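PDB 4CPD: alcohol dehydrogenase from Thermus sp., which probably catalyses the NAD-dependent interconversion of alcohols and their aldehydes or ketones, as a zinc-containing member of the medium-chain dehydrogenase family. Local coordinates for residues 175-180 / 198-203. Residues are numbered along the deposited sequence; the frame is centred on the assembly and turned at random.
Sequences IGAGPV and AIDRIP. With NAD (nicotinamide-adenine-dinucleotide), chain G.
D200 and A177 meet through one carboxylate oxygen: D200 OD2 takes the backbone N-H of A177 on its anti lone pair, with N to OD2 at 2.6 Å and an N-H...O angle of 156°. A chi1 of -155° puts D200 CG anti to its own backbone N, and the end of the side chain comes nearer the glycine turn. The same OD2 accepts NAD O3B at 3.0 Å, while OD1 accepts NAD O2B at 3.1 Å, so the two oxygens share out the adenosine ribose hydroxyls. With two partners on OD2 and the ribose bond on OD1, the carboxylate bridges the glycine turn and the cofactor. This is the beta-alpha-beta unit of a Rossmann fold, strand 171-175, helix 179-190 and strand 195-200, with G176 and G178 placed consistently with a GxGxxG turn and an acidic residue closing the second strand, as in NAD-dependent dehydrogenases. The strands pair in parallel, G176 N reaching I199 O at 2.8 Å, and I175 CG1 lies 4.3 Å from I199 CB on the sheet face that packs, at I175, against helix 247-256. G176 has a positive phi, where a side chain would press on the preceding carbonyl; at G178 one would collide with NAD O5B. Where the helix begins, V180 N bonds pyrophosphate oxygen NAD O2N, nearly straight at 173°. Past D200, the R201 chain runs extended to NE and lays its guanidinium with one face over the adenine, NAD N7A standing 3.5 Å above the plane at its centre.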
# COMPACT_ATOMS: atom_id res chain seq x y z
N ILE A 175 -14.70 -3.29 8.30
CA ILE A 175 -15.86 -3.62 7.49
C ILE A 175 -15.99 -5.13 7.49
O ILE A 175 -15.14 -5.85 6.95
CB ILE A 175 -15.73 -3.07 6.05
CG1 ILE A 175 -15.77 -1.53 6.07
CG2 ILE A 175 -16.84 -3.57 5.16
CD1 ILE A 175 -15.24 -0.89 4.80
N GLY A 176 -17.07 -5.61 8.12
CA GLY A 176 -17.26 -7.03 8.36
C GLY A 176 -17.06 -7.33 9.83
O GLY A 176 -15.96 -7.22 10.36
N ALA A 177 -18.15 -7.70 10.49
CA ALA A 177 -18.14 -8.08 11.90
C ALA A 177 -18.26 -9.60 12.10
O ALA A 177 -18.68 -10.05 13.14
CB ALA A 177 -19.25 -7.37 12.64
N GLY A 178 -17.89 -10.38 11.09
CA GLY A 178 -17.68 -11.81 11.28
C GLY A 178 -16.42 -12.06 12.10
O GLY A 178 -15.75 -11.11 12.55
N PRO A 179 -16.06 -13.34 12.29
CA PRO A 179 -14.93 -13.73 13.15
C PRO A 179 -13.65 -12.90 12.94
O PRO A 179 -13.03 -12.48 13.91
CB PRO A 179 -14.69 -15.20 12.78
CG PRO A 179 -16.03 -15.69 12.35
CD PRO A 179 -16.77 -14.52 11.76
N VAL A 180 -13.28 -12.66 11.69
CA VAL A 180 -12.04 -11.93 11.39
C VAL A 180 -12.18 -10.49 11.83
O VAL A 180 -11.31 -9.99 12.51
CB VAL A 180 -11.67 -12.01 9.90
CG1 VAL A 180 -10.54 -11.06 9.56
CG2 VAL A 180 -11.29 -13.45 9.55
N ALA A 198 -17.47 -0.41 13.49
CA ALA A 198 -17.74 -1.71 12.90
C ALA A 198 -18.92 -1.57 12.00
O ALA A 198 -19.95 -1.10 12.41
CB ALA A 198 -17.99 -2.76 13.98
N ILE A 199 -18.73 -1.97 10.75
CA ILE A 199 -19.76 -1.92 9.75
C ILE A 199 -20.10 -3.35 9.39
O ILE A 199 -19.21 -4.12 9.02
CB ILE A 199 -19.29 -1.17 8.50
CG1 ILE A 199 -19.08 0.32 8.81
CG2 ILE A 199 -20.29 -1.30 7.36
CD1 ILE A 199 -17.70 0.67 9.28
N ASP A 200 -21.38 -3.69 9.52
CA ASP A 200 -21.91 -4.98 9.08
C ASP A 200 -23.41 -4.80 8.81
O ASP A 200 -23.91 -3.66 8.79
CB ASP A 200 -21.66 -6.05 10.13
CG ASP A 200 -21.63 -7.43 9.54
OD1 ASP A 200 -22.61 -7.83 8.88
OD2 ASP A 200 -20.62 -8.14 9.74
N ARG A 201 -24.11 -5.90 8.58
CA ARG A 201 -25.55 -5.86 8.35
C ARG A 201 -26.32 -6.95 9.14
O ARG A 201 -27.41 -7.35 8.74
CB ARG A 201 -25.82 -6.00 6.86
CG ARG A 201 -25.46 -7.37 6.30
CD ARG A 201 -25.58 -7.43 4.80
NE ARG A 201 -25.29 -8.78 4.31
CZ ARG A 201 -25.05 -9.09 3.04
NH1 ARG A 201 -25.05 -8.15 2.09
NH2 ARG A 201 -24.79 -10.35 2.71
N ILE A 202 -25.75 -7.42 10.25
CA ILE A 202 -26.38 -8.46 11.09
C ILE A 202 -26.33 -8.07 12.57
O ILE A 202 -25.25 -8.05 13.17
CB ILE A 202 -25.71 -9.84 10.90
CG1 ILE A 202 -25.90 -10.31 9.46
CG2 ILE A 202 -26.28 -10.86 11.87
CD1 ILE A 202 -25.24 -11.64 9.14
N PRO A 203 -27.49 -7.74 13.16
CA PRO A 203 -27.53 -7.20 14.52
C PRO A 203 -26.80 -8.03 15.56
O PRO A 203 -26.09 -7.47 16.40
CB PRO A 203 -29.01 -7.16 14.82
CG PRO A 203 -29.62 -6.81 13.50
CD PRO A 203 -28.78 -7.53 12.48
PA NAD G . -17.83 -14.76 7.52
O1A NAD G . -18.23 -15.69 8.67
O2A NAD G . -18.48 -14.96 6.15
O5B NAD G . -17.96 -13.19 7.90
C5B NAD G . -18.34 -12.23 6.92
C4B NAD G . -19.10 -11.09 7.58
O4B NAD G . -19.21 -9.98 6.68
C3B NAD G . -20.52 -11.51 7.97
O3B NAD G . -20.91 -11.06 9.28
C2B NAD G . -21.39 -10.84 6.95
O2B NAD G . -22.69 -10.55 7.46
C1B NAD G . -20.58 -9.59 6.66
N9A NAD G . -20.96 -9.05 5.35
C8A NAD G . -21.15 -9.77 4.23
N7A NAD G . -21.50 -8.94 3.22
C5A NAD G . -21.52 -7.67 3.70
C6A NAD G . -21.79 -6.33 3.16
N6A NAD G . -22.11 -6.21 1.86
N1A NAD G . -21.71 -5.25 3.98
C2A NAD G . -21.38 -5.37 5.28
N3A NAD G . -21.12 -6.58 5.84
C4A NAD G . -21.17 -7.74 5.12
O3 NAD G . -16.23 -14.88 7.26
PN NAD G . -15.01 -14.72 8.31
O1N NAD G . -14.81 -16.11 8.88
O2N NAD G . -15.16 -13.46 9.17
O5D NAD G . -13.81 -14.36 7.30
C5D NAD G . -13.71 -13.00 6.84
C4D NAD G . -13.20 -12.81 5.42
O4D NAD G . -11.77 -12.83 5.45
C3D NAD G . -13.63 -13.91 4.44
O3D NAD G . -13.78 -13.33 3.14
C2D NAD G . -12.48 -14.92 4.51
O2D NAD G . -12.35 -15.81 3.38
C1D NAD G . -11.30 -13.95 4.68
N1N NAD G . -10.09 -14.56 5.26
C2N NAD G . -8.95 -14.17 4.69
C3N NAD G . -7.72 -14.64 5.12
C7N NAD G . -6.52 -14.10 4.39
O7N NAD G . -5.48 -14.74 4.31
N7N NAD G . -6.62 -12.87 3.86
C4N NAD G . -7.67 -15.55 6.19
C5N NAD G . -8.87 -15.95 6.78
C6N NAD G . -10.09 -15.44 6.30